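Local coordinates for acetoacetate decarboxylase (Sphingomonas wittichii, PDB 5UPB), which is an acetoacetate decarboxylase-like lyase that probably acts on keto-acid substrates by forming a Schiff base, as its relatives do, at residues Y21-M27 with T242-R248; L42-L47 with F99-V103; L53-Y57 with A85-A89; Y57-F61 with A125-A129; W115-Y119 with T180-W186. Residue numbers count along the deposited sequence, not the author numbering.

All five contacts reach one curled sheet, the barrel framework of the acetoacetate decarboxylase family. Interactions 1 and 3 are strand pairings, 2 and 5 bring a loop and a helix end against the sheet, and 4 packs two of its strands across each other. Interaction 1 joins residues near the chain's two ends; the others arise between. Strand 53-65 serves interactions 3 and 4, which share Tyr57, and lies beside strand 21-34 of interaction 1. Strand 80-92 leads from interaction 3 to strand 95-105 of interaction 2, which also pairs, in parallel, with strand 179-186 of interaction 5. Interactions 2 and 5, centres about 9 Å apart, touch the third subunit and 1 and 4 the second, linking framework to tetramer.

Interaction 1: Y21-M27 with T242-R248; sequences YGWGADM and TYSYGFR
Two extended strands, 21-27 and 242-248, pair antiparallel, their axes 4.7 Å apart and at 165°. Thr242 begins the pairing with its hydroxyl, which donates from OG1 to Met27 O at 2.7 Å. Tyr243 sits opposite Met27 in a hydrogen-bonded pair (Met27 N to Tyr243 O 2.8 Å, Tyr243 N to Met27 O 3.0 Å); its p rotamer lays a ring face against Met27 CB, 3.8 Å from the Tyr243 ring centroid in a CH-pi contact. Ser244 faces Asp26, with Ser244 OG 3.1 Å from Asp26 OD1, an oxygen that is also hydrogen-bonded to His132 of the second subunit. Tyr245 (chi1 t) pairs with Ala25: Ala25 N to Tyr245 O 2.7 Å, Tyr245 N to Ala25 O 2.9 Å. Gly246 meets Gly24, CA to CA 4.4 Å. Phe247, p at chi1, is hydrogen-bonded to Trp23 (Trp23 N to Phe247 O 2.8 Å, Phe247 N to Trp23 O 3.0 Å), and its ring forms an offset stack with the five-membered ring of Trp23 (chi1 m), centroids 4.3 Å apart and planes at 14°. Arg248 ends the segment opposite Gly22, CA to CA 4.4 Å, and forms a salt bridge with Asp206. One face thus carries Trp23, Ala25, Met27, Tyr243, Tyr245 and Phe247, in a regular antiparallel pairing of the curled acetoacetate decarboxylase barrel sheet.

Interaction 2: L42-L47 with F99-V103; sequences LLPAGL and FPAFV
No hydrogen bond links 42-47 to 99-103; the join is one of packing, almost all of it between side chains. Residues 42-47 leave helix 36-42 and make a type II beta turn from Pro44 to Leu47 (Leu47 N to Pro44 O 3.3 Å), with Gly46 at positive phi, while Phe99 lies on strand 95-105 and the chain turns a corner at Phe102. Phe99, t at chi1, points toward the loop, and Pro44 CD lies over its face, 3.6 Å from the Phe99 ring centroid, as a CH-pi interaction. Among the leucines, Leu43 CD2 reaches Phe99 CB at 3.7 Å and Leu47 CD1 reaches Phe99 CD1 at 4.0 Å, while Leu42 (m, t) brings CD1 to 3.9 Å from Phe102 CZ and 4.4 Å from Ala101 CB. Phe102 also stacks with Phe6 of the third subunit. Pro100 centres an inverse gamma turn, and Ala101 with Phe102 opposite Leu86 forms a classic beta bulge, kinking the barrel strand.

Interaction 3: L53-Y57 with A85-A89; sequences LCMAY and ALSIA
This is an antiparallel strand pairing within the curled sheet of the acetoacetate decarboxylase barrel: 53-57 of strand 53-65 lies beside 85-89 of strand 80-92, both extended, axes 4.7 Å apart and at 160°. Hydrogen-bonded pairs put Met55 opposite Ser87 (Met55 N to Ser87 O and Ser87 N to Met55 O, each 2.9 Å) and Tyr57 opposite Ala85 (Tyr57 N to Ala85 O 3.0 Å, Ala85 N to Tyr57 O 2.9 Å); Ala89 N to Leu53 O, 3.0 Å, adds a fifth bond. The non-hydrogen-bonded pairs, Cys54 with Ile88 and Ala56 with Leu86, point to the face opposite the one carrying Met55, Tyr57, Ala85 and Ser87; there Ala56 CB meets Leu86 CD2 at 3.5 Å. Tyr57, p at chi1, places its ring so that Ala85 CB sits 3.8 Å from the Tyr57 ring centroid, a CH-pi contact, and its hydroxyl is hydrogen-bonded to Glu83. At the far end one water donates to both Leu53 O and Ala89 O, 2.8 Å from each.

Interaction 4: Y57-F61 with A125-A129; sequences YVGAF and AITLA
Strands 57-61 and 125-129 cross almost at right angles, a face-to-face orthogonal packing between two parts of the curled barrel sheet. Their axes pass 6.3 Å apart at -85°, both backbones are extended, and Gly59 and Leu128 approach most closely, CA to CA 6.1 Å. With no hydrogen bond, the contact is apolar packing, of side chains on each other and on the crossing backbone. Val58 (chi1 t) points toward the other strand and brings CG1 between neighbouring side chains, 3.6 Å from Ile126 CG2 and 3.9 Å from Leu128 CB. Ile126 is m at chi1 with chi2 at 104°, off the staggered wells; its CB points toward strand 57-61 but the end of its chain leads away. Leu128 adopts the t, p rotamer, which carries CD2 over the backbone of the crossing strand, 4.1 Å from Gly59 CA, 3.8 Å from Ala60 N and 4.2 Å from Ala60 CB. A CB on Gly59 would point away from Leu128 and collide with the ring of Phe61 (chi1 m). Thr127 turns its side chain away, where it packs on Val80 of the second subunit, yet its backbone still contributes: Thr127 O lies 3.6 Å from Val58 CG1.

Interaction 5: W115-Y119 with T180-W186; sequences WLNGY and TFGHRHW
Bare backbone meets bare backbone unusually tightly here: Gly118 CA comes within 3.6 Å of Arg184 CA and 3.5 Å of Arg184 N. Any CB on Gly118 would run into the backbone of Gly182, His183 and Arg184, and one on Gly182 would strike Asn117 O and Gly118 O. Gly118, at phi/psi 80/16, is also the C-prime residue of a Schellman motif that ends helix 108-116, its N bonded to Trp115 O at 2.9 Å. Against this turn lies the extended strand 180-186. Gly118 O receives His183 N at 2.8 Å, and Gly182 CA lies 3.1 Å from the same oxygen. Arg184, t at chi1, chi2 and chi3, stretches along the helix end so that NE donates to Leu116 O at 3.0 Å, while its guanidinium forms a salt bridge with Glu198 and a hydrogen bond to Pro187 O of the third subunit. One water donates to Trp115 O (2.8 Å) and accepts from His185 N (2.9 Å). Trp115 CE3 reaches the edge of the Trp186 ring, 3.9 Å from Trp186 CZ3, and Trp186 stacks on its counterpart in the third subunit. Tyr119 OH packs against Thr180 CG2 at 3.6 Å. Carbonyls of the helix end and the turn after it (Trp115, Leu116, Gly118) thus accept bonds from a water, an arginine and a strand amide, binding the helix terminus to the sheet beside a subunit interface.

Interaction 1: Y21-M27 with T242-R248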
# COMPACT_ATOMS: atom_id res chain seq x y z
N TYR A 21 -21.23 -5.31 16.12
CA TYR A 21 -21.00 -5.25 14.68
C TYR A 21 -21.63 -6.44 13.95
O TYR A 21 -21.86 -7.50 14.54
CB TYR A 21 -19.53 -5.21 14.36
CG TYR A 21 -19.01 -3.79 14.52
CD1 TYR A 21 -18.79 -3.21 15.77
CD2 TYR A 21 -18.71 -3.04 13.39
CE1 TYR A 21 -18.31 -1.90 15.87
CE2 TYR A 21 -18.23 -1.75 13.48
CZ TYR A 21 -18.03 -1.19 14.71
OH TYR A 21 -17.57 0.10 14.73
N GLY A 22 -21.94 -6.21 12.68
CA GLY A 22 -22.28 -7.27 11.77
C GLY A 22 -21.30 -7.30 10.62
O GLY A 22 -20.82 -6.26 10.17
N TRP A 23 -21.05 -8.50 10.12
CA TRP A 23 -20.15 -8.77 9.02
C TRP A 23 -20.85 -9.53 7.90
O TRP A 23 -21.63 -10.46 8.16
CB TRP A 23 -18.98 -9.65 9.48
CG TRP A 23 -17.92 -8.98 10.33
CD1 TRP A 23 -16.67 -8.62 9.92
CD2 TRP A 23 -18.00 -8.69 11.74
NE1 TRP A 23 -15.95 -8.09 11.00
CE2 TRP A 23 -16.75 -8.14 12.12
CE3 TRP A 23 -18.99 -8.86 12.72
CZ2 TRP A 23 -16.48 -7.73 13.44
CZ3 TRP A 23 -18.74 -8.47 14.02
CH2 TRP A 23 -17.48 -7.90 14.37
N GLY A 24 -20.50 -9.20 6.66
CA GLY A 24 -20.64 -10.13 5.56
C GLY A 24 -19.30 -10.38 4.91
O GLY A 24 -18.42 -9.51 4.92
N ALA A 25 -19.13 -11.57 4.39
CA ALA A 25 -17.81 -11.96 3.88
C ALA A 25 -17.93 -13.01 2.80
O ALA A 25 -18.85 -13.85 2.80
CB ALA A 25 -16.93 -12.52 5.00
N ASP A 26 -16.98 -12.98 1.89
CA ASP A 26 -16.71 -14.09 0.99
C ASP A 26 -15.41 -14.76 1.42
O ASP A 26 -14.42 -14.08 1.67
CB ASP A 26 -16.64 -13.61 -0.46
CG ASP A 26 -17.93 -12.94 -0.91
OD1 ASP A 26 -19.02 -13.29 -0.40
OD2 ASP A 26 -17.88 -12.09 -1.79
N MET A 27 -15.41 -16.10 1.43
CA MET A 27 -14.36 -16.86 2.09
C MET A 27 -13.82 -17.91 1.13
O MET A 27 -14.58 -18.55 0.39
CB MET A 27 -14.86 -17.62 3.34
CG MET A 27 -15.49 -16.73 4.39
SD MET A 27 -14.28 -15.76 5.21
CE MET A 27 -13.50 -16.99 6.23
N THR A 242 -15.27 -22.64 -0.93
CA THR A 242 -15.49 -21.19 -0.97
C THR A 242 -16.97 -20.97 -0.71
O THR A 242 -17.81 -21.80 -1.08
CB THR A 242 -15.04 -20.55 -2.31
OG1 THR A 242 -15.08 -19.12 -2.22
CG2 THR A 242 -15.92 -21.02 -3.51
N TYR A 243 -17.29 -19.89 -0.01
CA TYR A 243 -18.65 -19.69 0.45
C TYR A 243 -18.81 -18.26 0.92
O TYR A 243 -17.84 -17.50 1.06
CB TYR A 243 -19.01 -20.65 1.58
CG TYR A 243 -18.13 -20.52 2.79
CD1 TYR A 243 -16.92 -21.18 2.85
CD2 TYR A 243 -18.54 -19.80 3.90
CE1 TYR A 243 -16.12 -21.08 3.99
CE2 TYR A 243 -17.77 -19.71 5.02
CZ TYR A 243 -16.56 -20.36 5.07
OH TYR A 243 -15.79 -20.27 6.21
N SER A 244 -20.06 -17.93 1.23
CA SER A 244 -20.38 -16.64 1.83
C SER A 244 -20.82 -16.83 3.27
O SER A 244 -21.41 -17.86 3.64
CB SER A 244 -21.43 -15.90 1.02
OG SER A 244 -20.93 -15.71 -0.29
N TYR A 245 -20.57 -15.80 4.05
CA TYR A 245 -20.71 -15.87 5.48
C TYR A 245 -21.14 -14.54 6.05
O TYR A 245 -20.60 -13.49 5.69
CB TYR A 245 -19.28 -16.21 5.96
CG TYR A 245 -18.97 -16.34 7.41
CD1 TYR A 245 -19.89 -16.77 8.30
CD2 TYR A 245 -17.72 -15.94 7.88
CE1 TYR A 245 -19.59 -16.88 9.63
CE2 TYR A 245 -17.40 -16.03 9.21
CZ TYR A 245 -18.34 -16.50 10.09
OH TYR A 245 -18.04 -16.57 11.44
N GLY A 246 -22.02 -14.62 7.03
CA GLY A 246 -22.45 -13.44 7.75
C GLY A 246 -22.49 -13.78 9.22
O GLY A 246 -22.85 -14.90 9.61
N PHE A 247 -22.19 -12.77 10.06
CA PHE A 247 -22.23 -13.03 11.49
C PHE A 247 -22.31 -11.72 12.25
O PHE A 247 -22.04 -10.63 11.71
CB PHE A 247 -21.00 -13.84 11.93
CG PHE A 247 -19.65 -13.18 11.61
CD1 PHE A 247 -19.02 -13.38 10.38
CD2 PHE A 247 -19.05 -12.39 12.54
CE1 PHE A 247 -17.80 -12.77 10.11
CE2 PHE A 247 -17.79 -11.77 12.26
CZ PHE A 247 -17.20 -11.98 11.04
N ARG A 248 -22.71 -11.83 13.52
CA ARG A 248 -22.69 -10.76 14.48
C ARG A 248 -21.92 -11.32 15.64
O ARG A 248 -22.22 -12.43 16.10
CB ARG A 248 -24.08 -10.30 14.97
CG ARG A 248 -24.93 -9.39 14.07
CD ARG A 248 -26.28 -9.09 14.81
NE ARG A 248 -27.14 -8.04 14.23
CZ ARG A 248 -28.25 -8.23 13.51
NH1 ARG A 248 -28.73 -9.45 13.22
NH2 ARG A 248 -28.91 -7.17 13.06

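Interaction 2: L42-L47 with F99-V103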
# COMPACT_ATOMS: atom_id res chain seq x y z
N LEU A 42 1.52 -23.98 19.85
CA LEU A 42 1.00 -22.66 19.56
C LEU A 42 -0.22 -22.31 20.38
O LEU A 42 -0.67 -21.16 20.34
CB LEU A 42 0.62 -22.55 18.08
CG LEU A 42 1.74 -22.74 17.06
CD1 LEU A 42 1.14 -22.69 15.64
CD2 LEU A 42 2.84 -21.68 17.29
N LEU A 43 -0.81 -23.29 21.07
CA LEU A 43 -2.03 -22.98 21.78
C LEU A 43 -1.72 -22.41 23.14
O LEU A 43 -0.85 -22.92 23.84
CB LEU A 43 -2.89 -24.23 21.98
CG LEU A 43 -3.42 -24.84 20.69
CD1 LEU A 43 -4.14 -26.16 20.98
CD2 LEU A 43 -4.35 -23.84 20.06
N PRO A 44 -2.47 -21.40 23.57
CA PRO A 44 -2.31 -20.93 24.94
C PRO A 44 -2.81 -21.97 25.95
O PRO A 44 -3.57 -22.88 25.62
CB PRO A 44 -3.18 -19.67 24.99
CG PRO A 44 -4.23 -19.90 23.98
CD PRO A 44 -3.55 -20.68 22.87
N ALA A 45 -2.30 -21.84 27.16
CA ALA A 45 -2.62 -22.79 28.22
C ALA A 45 -4.13 -22.87 28.43
O ALA A 45 -4.83 -21.85 28.47
CB ALA A 45 -1.94 -22.37 29.52
N GLY A 46 -4.64 -24.10 28.54
CA GLY A 46 -6.06 -24.32 28.77
C GLY A 46 -6.80 -24.79 27.55
O GLY A 46 -7.96 -25.24 27.68
N LEU A 47 -6.19 -24.71 26.37
CA LEU A 47 -6.74 -25.24 25.13
C LEU A 47 -6.00 -26.50 24.74
O LEU A 47 -4.77 -26.57 24.83
CB LEU A 47 -6.66 -24.23 23.99
CG LEU A 47 -7.38 -22.90 24.18
CD1 LEU A 47 -7.29 -22.04 22.91
CD2 LEU A 47 -8.83 -23.15 24.59
N PHE A 99 -8.76 -21.95 17.50
CA PHE A 99 -7.88 -20.89 17.97
C PHE A 99 -7.18 -20.32 16.75
O PHE A 99 -6.46 -21.05 16.06
CB PHE A 99 -6.84 -21.39 18.98
CG PHE A 99 -5.89 -20.31 19.43
CD1 PHE A 99 -6.33 -19.28 20.25
CD2 PHE A 99 -4.57 -20.33 19.02
CE1 PHE A 99 -5.46 -18.29 20.64
CE2 PHE A 99 -3.69 -19.34 19.41
CZ PHE A 99 -4.13 -18.32 20.23
N PRO A 100 -7.46 -19.08 16.37
CA PRO A 100 -6.82 -18.51 15.17
C PRO A 100 -5.42 -17.98 15.47
O PRO A 100 -5.18 -16.80 15.66
CB PRO A 100 -7.81 -17.41 14.75
CG PRO A 100 -8.36 -16.94 16.07
CD PRO A 100 -8.38 -18.13 17.01
N ALA A 101 -4.45 -18.91 15.46
CA ALA A 101 -3.08 -18.62 15.93
C ALA A 101 -2.43 -17.50 15.14
O ALA A 101 -1.83 -16.60 15.73
CB ALA A 101 -2.23 -19.88 15.81
N PHE A 102 -2.45 -17.59 13.81
CA PHE A 102 -1.81 -16.59 12.95
C PHE A 102 -2.88 -15.97 12.06
O PHE A 102 -3.46 -16.67 11.23
CB PHE A 102 -0.72 -17.21 12.07
CG PHE A 102 0.36 -17.96 12.80
CD1 PHE A 102 0.60 -17.75 14.13
CD2 PHE A 102 1.13 -18.87 12.12
CE1 PHE A 102 1.60 -18.46 14.78
CE2 PHE A 102 2.11 -19.58 12.76
CZ PHE A 102 2.34 -19.36 14.09
N VAL A 103 -3.05 -14.66 12.16
CA VAL A 103 -3.99 -13.89 11.36
C VAL A 103 -3.29 -12.66 10.83
O VAL A 103 -2.57 -11.98 11.57
CB VAL A 103 -5.22 -13.48 12.19
CG1 VAL A 103 -6.26 -12.74 11.33
CG2 VAL A 103 -5.82 -14.70 12.86

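Interaction 3: L53-Y57 with A85-A89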
# COMPACT_ATOMS: atom_id res chain seq x y z
N LEU A 53 -6.58 -31.12 13.01
CA LEU A 53 -7.31 -30.33 12.03
C LEU A 53 -6.96 -28.86 12.19
O LEU A 53 -6.90 -28.35 13.31
CB LEU A 53 -8.81 -30.50 12.21
CG LEU A 53 -9.68 -29.58 11.33
CD1 LEU A 53 -9.51 -29.87 9.82
CD2 LEU A 53 -11.13 -29.64 11.75
N CYS A 54 -6.67 -28.20 11.07
CA CYS A 54 -6.42 -26.77 10.95
C CYS A 54 -7.23 -26.28 9.78
O CYS A 54 -7.61 -27.08 8.90
CB CYS A 54 -4.93 -26.41 10.68
SG CYS A 54 -3.94 -26.98 11.93
N MET A 55 -7.55 -24.99 9.79
CA MET A 55 -8.16 -24.36 8.62
C MET A 55 -7.31 -23.16 8.23
O MET A 55 -6.90 -22.37 9.09
CB MET A 55 -9.61 -23.90 8.83
CG MET A 55 -9.85 -22.63 9.44
SD MET A 55 -11.63 -22.34 9.29
CE MET A 55 -12.05 -22.28 11.02
N ALA A 56 -6.99 -23.08 6.95
CA ALA A 56 -6.44 -21.86 6.36
C ALA A 56 -7.55 -21.14 5.60
O ALA A 56 -8.36 -21.80 4.92
CB ALA A 56 -5.30 -22.22 5.41
N TYR A 57 -7.67 -19.81 5.78
CA TYR A 57 -8.61 -19.07 4.95
C TYR A 57 -8.05 -17.74 4.49
O TYR A 57 -7.18 -17.14 5.13
CB TYR A 57 -9.98 -18.82 5.65
CG TYR A 57 -9.99 -17.84 6.81
CD1 TYR A 57 -9.94 -16.47 6.60
CD2 TYR A 57 -10.08 -18.29 8.10
CE1 TYR A 57 -9.96 -15.59 7.68
CE2 TYR A 57 -10.11 -17.43 9.17
CZ TYR A 57 -10.05 -16.08 8.96
OH TYR A 57 -10.10 -15.23 10.02
N ALA A 85 -5.81 -16.27 7.54
CA ALA A 85 -5.54 -16.88 8.83
C ALA A 85 -5.21 -18.35 8.71
O ALA A 85 -5.65 -19.04 7.79
CB ALA A 85 -6.72 -16.72 9.78
N LEU A 86 -4.45 -18.81 9.71
CA LEU A 86 -4.23 -20.22 9.99
C LEU A 86 -4.75 -20.50 11.39
O LEU A 86 -4.23 -19.93 12.36
CB LEU A 86 -2.73 -20.54 9.88
CG LEU A 86 -2.13 -20.25 8.51
CD1 LEU A 86 -0.61 -20.27 8.52
CD2 LEU A 86 -2.65 -21.29 7.54
N SER A 87 -5.78 -21.32 11.50
CA SER A 87 -6.48 -21.56 12.76
C SER A 87 -6.42 -23.03 13.12
O SER A 87 -6.49 -23.90 12.24
CB SER A 87 -7.98 -21.12 12.73
OG SER A 87 -8.13 -19.77 12.39
N ILE A 88 -6.43 -23.31 14.42
CA ILE A 88 -6.18 -24.65 14.96
C ILE A 88 -7.45 -25.15 15.64
O ILE A 88 -8.02 -24.47 16.50
CB ILE A 88 -5.02 -24.62 15.96
CG1 ILE A 88 -3.76 -24.10 15.25
CG2 ILE A 88 -4.80 -25.99 16.60
CD1 ILE A 88 -2.60 -23.78 16.18
N ALA A 89 -7.90 -26.34 15.25
CA ALA A 89 -9.03 -26.94 15.94
C ALA A 89 -8.59 -27.40 17.32
O ALA A 89 -7.52 -27.99 17.48
CB ALA A 89 -9.60 -28.11 15.14
O HOH W 1 -6.34 -29.73 15.70

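Interaction 4: Y57-F61 with A125-A129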
# COMPACT_ATOMS: atom_id res chain seq x y z
N TYR A 57 -7.67 -19.81 5.78
CA TYR A 57 -8.61 -19.07 4.95
C TYR A 57 -8.05 -17.74 4.49
O TYR A 57 -7.18 -17.14 5.13
CB TYR A 57 -9.98 -18.82 5.65
CG TYR A 57 -9.99 -17.84 6.81
CD1 TYR A 57 -9.94 -16.47 6.60
CD2 TYR A 57 -10.08 -18.29 8.10
CE1 TYR A 57 -9.96 -15.59 7.68
CE2 TYR A 57 -10.11 -17.43 9.17
CZ TYR A 57 -10.05 -16.08 8.96
OH TYR A 57 -10.10 -15.23 10.02
N VAL A 58 -8.59 -17.30 3.36
CA VAL A 58 -8.46 -15.93 2.89
C VAL A 58 -9.86 -15.42 2.63
O VAL A 58 -10.65 -16.09 1.96
CB VAL A 58 -7.64 -15.82 1.59
CG1 VAL A 58 -7.62 -14.38 1.13
CG2 VAL A 58 -6.25 -16.41 1.79
N GLY A 59 -10.20 -14.27 3.20
CA GLY A 59 -11.53 -13.72 3.04
C GLY A 59 -11.54 -12.23 2.79
O GLY A 59 -10.62 -11.48 3.19
N ALA A 60 -12.61 -11.80 2.15
CA ALA A 60 -12.95 -10.39 1.97
C ALA A 60 -14.16 -10.06 2.83
O ALA A 60 -15.24 -10.64 2.63
CB ALA A 60 -13.22 -10.10 0.48
N PHE A 61 -13.96 -9.15 3.78
CA PHE A 61 -14.92 -8.87 4.84
C PHE A 61 -15.47 -7.46 4.70
O PHE A 61 -14.79 -6.53 4.26
CB PHE A 61 -14.29 -9.02 6.24
CG PHE A 61 -13.90 -10.40 6.59
CD1 PHE A 61 -12.75 -10.96 6.07
CD2 PHE A 61 -14.71 -11.17 7.41
CE1 PHE A 61 -12.40 -12.30 6.38
CE2 PHE A 61 -14.38 -12.48 7.70
CZ PHE A 61 -13.22 -13.04 7.18
N ALA A 125 -0.65 -7.72 3.41
CA ALA A 125 -1.37 -7.45 2.17
C ALA A 125 -2.04 -8.75 1.78
O ALA A 125 -1.40 -9.80 1.78
CB ALA A 125 -0.40 -6.97 1.08
N ILE A 126 -3.35 -8.71 1.58
CA ILE A 126 -4.15 -9.91 1.36
C ILE A 126 -5.06 -9.69 0.17
O ILE A 126 -5.74 -8.66 0.09
CB ILE A 126 -5.03 -10.26 2.59
CG1 ILE A 126 -4.15 -10.46 3.82
CG2 ILE A 126 -5.85 -11.52 2.31
CD1 ILE A 126 -4.19 -9.30 4.77
N THR A 127 -5.09 -10.65 -0.75
CA THR A 127 -6.03 -10.58 -1.87
C THR A 127 -6.83 -11.87 -1.95
O THR A 127 -6.25 -12.96 -1.94
CB THR A 127 -5.31 -10.40 -3.21
OG1 THR A 127 -4.60 -9.16 -3.25
CG2 THR A 127 -6.35 -10.47 -4.33
N LEU A 128 -8.14 -11.73 -2.06
CA LEU A 128 -9.05 -12.82 -2.43
C LEU A 128 -9.60 -12.52 -3.82
O LEU A 128 -10.18 -11.45 -4.03
CB LEU A 128 -10.19 -12.96 -1.44
CG LEU A 128 -11.27 -13.98 -1.88
CD1 LEU A 128 -10.70 -15.38 -1.96
CD2 LEU A 128 -12.44 -13.96 -0.93
N ALA A 129 -9.40 -13.43 -4.77
CA ALA A 129 -9.97 -13.27 -6.10
C ALA A 129 -10.96 -14.39 -6.37
O ALA A 129 -10.60 -15.57 -6.31
CB ALA A 129 -8.90 -13.28 -7.18

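Interaction 5: W115-Y119 with T180-W186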
# COMPACT_ATOMS: atom_id res chain seq x y z
N TRP A 115 -7.35 -7.95 18.51
CA TRP A 115 -6.50 -8.12 19.68
C TRP A 115 -7.32 -8.00 20.96
O TRP A 115 -7.09 -8.73 21.93
CB TRP A 115 -5.35 -7.10 19.70
CG TRP A 115 -4.11 -7.41 18.89
CD1 TRP A 115 -4.05 -7.77 17.57
CD2 TRP A 115 -2.74 -7.36 19.35
NE1 TRP A 115 -2.73 -7.96 17.18
CE2 TRP A 115 -1.92 -7.70 18.25
CE3 TRP A 115 -2.14 -7.06 20.58
CZ2 TRP A 115 -0.52 -7.76 18.34
CZ3 TRP A 115 -0.76 -7.12 20.66
CH2 TRP A 115 0.04 -7.47 19.54
N LEU A 116 -8.27 -7.05 20.98
CA LEU A 116 -9.07 -6.84 22.18
C LEU A 116 -9.90 -8.06 22.53
O LEU A 116 -10.24 -8.28 23.69
CB LEU A 116 -9.99 -5.64 22.00
CG LEU A 116 -9.23 -4.31 21.91
CD1 LEU A 116 -10.16 -3.19 21.37
CD2 LEU A 116 -8.69 -3.93 23.29
N ASN A 117 -10.25 -8.83 21.52
CA ASN A 117 -11.01 -10.06 21.68
C ASN A 117 -10.11 -11.29 21.58
O ASN A 117 -10.61 -12.41 21.39
CB ASN A 117 -12.10 -10.06 20.61
CG ASN A 117 -13.30 -9.20 20.99
OD1 ASN A 117 -13.62 -9.03 22.16
ND2 ASN A 117 -13.90 -8.54 19.99
N GLY A 118 -8.78 -11.09 21.69
CA GLY A 118 -7.85 -12.19 21.80
C GLY A 118 -7.50 -12.88 20.51
O GLY A 118 -7.04 -14.02 20.56
N TYR A 119 -7.80 -12.25 19.37
CA TYR A 119 -7.39 -12.74 18.07
C TYR A 119 -6.01 -12.20 17.76
O TYR A 119 -5.86 -10.99 17.62
CB TYR A 119 -8.31 -12.22 16.99
CG TYR A 119 -9.68 -12.82 16.87
CD1 TYR A 119 -10.70 -12.42 17.72
CD2 TYR A 119 -9.98 -13.71 15.85
CE1 TYR A 119 -11.99 -12.92 17.60
CE2 TYR A 119 -11.28 -14.24 15.71
CZ TYR A 119 -12.28 -13.83 16.59
OH TYR A 119 -13.57 -14.32 16.47
N THR A 180 -14.88 -19.76 19.03
CA THR A 180 -13.57 -19.25 18.67
C THR A 180 -12.91 -18.83 19.96
O THR A 180 -13.43 -17.97 20.69
CB THR A 180 -13.64 -18.12 17.65
OG1 THR A 180 -14.29 -18.57 16.48
CG2 THR A 180 -12.26 -17.62 17.28
N PHE A 181 -11.79 -19.46 20.28
CA PHE A 181 -11.08 -19.17 21.51
C PHE A 181 -10.00 -18.15 21.20
O PHE A 181 -9.37 -18.19 20.13
CB PHE A 181 -10.50 -20.45 22.11
CG PHE A 181 -11.52 -21.49 22.44
CD1 PHE A 181 -12.49 -21.24 23.37
CD2 PHE A 181 -11.51 -22.72 21.80
CE1 PHE A 181 -13.42 -22.17 23.70
CE2 PHE A 181 -12.45 -23.68 22.12
CZ PHE A 181 -13.41 -23.41 23.06
N GLY A 182 -9.82 -17.20 22.11
CA GLY A 182 -8.84 -16.15 21.93
C GLY A 182 -7.95 -16.04 23.14
O GLY A 182 -8.28 -16.54 24.23
N HIS A 183 -6.80 -15.40 22.94
CA HIS A 183 -5.86 -15.11 24.02
C HIS A 183 -5.77 -13.60 24.08
O HIS A 183 -5.06 -12.98 23.27
CB HIS A 183 -4.48 -15.74 23.78
CG HIS A 183 -3.50 -15.43 24.85
ND1 HIS A 183 -2.14 -15.65 24.71
CD2 HIS A 183 -3.67 -14.91 26.09
CE1 HIS A 183 -1.52 -15.31 25.83
NE2 HIS A 183 -2.42 -14.85 26.68
N ARG A 184 -6.55 -12.99 24.95
CA ARG A 184 -6.51 -11.55 25.13
C ARG A 184 -5.27 -11.25 25.94
O ARG A 184 -5.19 -11.60 27.12
CB ARG A 184 -7.80 -11.04 25.74
CG ARG A 184 -7.82 -9.57 25.98
CD ARG A 184 -9.15 -9.17 26.56
NE ARG A 184 -9.32 -7.73 26.47
CZ ARG A 184 -9.09 -6.97 27.49
NH1 ARG A 184 -8.67 -7.52 28.61
NH2 ARG A 184 -9.22 -5.64 27.43
N HIS A 185 -4.29 -10.64 25.28
CA HIS A 185 -2.94 -10.56 25.83
C HIS A 185 -2.42 -9.14 25.63
O HIS A 185 -2.51 -8.61 24.52
CB HIS A 185 -2.03 -11.58 25.12
CG HIS A 185 -0.66 -11.67 25.72
ND1 HIS A 185 0.45 -11.15 25.10
CD2 HIS A 185 -0.22 -12.23 26.88
CE1 HIS A 185 1.52 -11.38 25.86
NE2 HIS A 185 1.13 -12.02 26.95
N TRP A 186 -1.92 -8.53 26.71
CA TRP A 186 -1.44 -7.15 26.66
C TRP A 186 -0.26 -7.06 27.61
O TRP A 186 -0.41 -6.75 28.80
CB TRP A 186 -2.54 -6.16 27.02
CG TRP A 186 -2.24 -4.73 26.63
CD1 TRP A 186 -2.14 -3.65 27.47
CD2 TRP A 186 -1.98 -4.23 25.30
NE1 TRP A 186 -1.86 -2.51 26.75
CE2 TRP A 186 -1.74 -2.84 25.42
CE3 TRP A 186 -1.93 -4.82 24.04
CZ2 TRP A 186 -1.46 -2.02 24.32
CZ3 TRP A 186 -1.64 -4.01 22.93
CH2 TRP A 186 -1.41 -2.61 23.09
O HOH W 2 -4.51 -9.56 22.59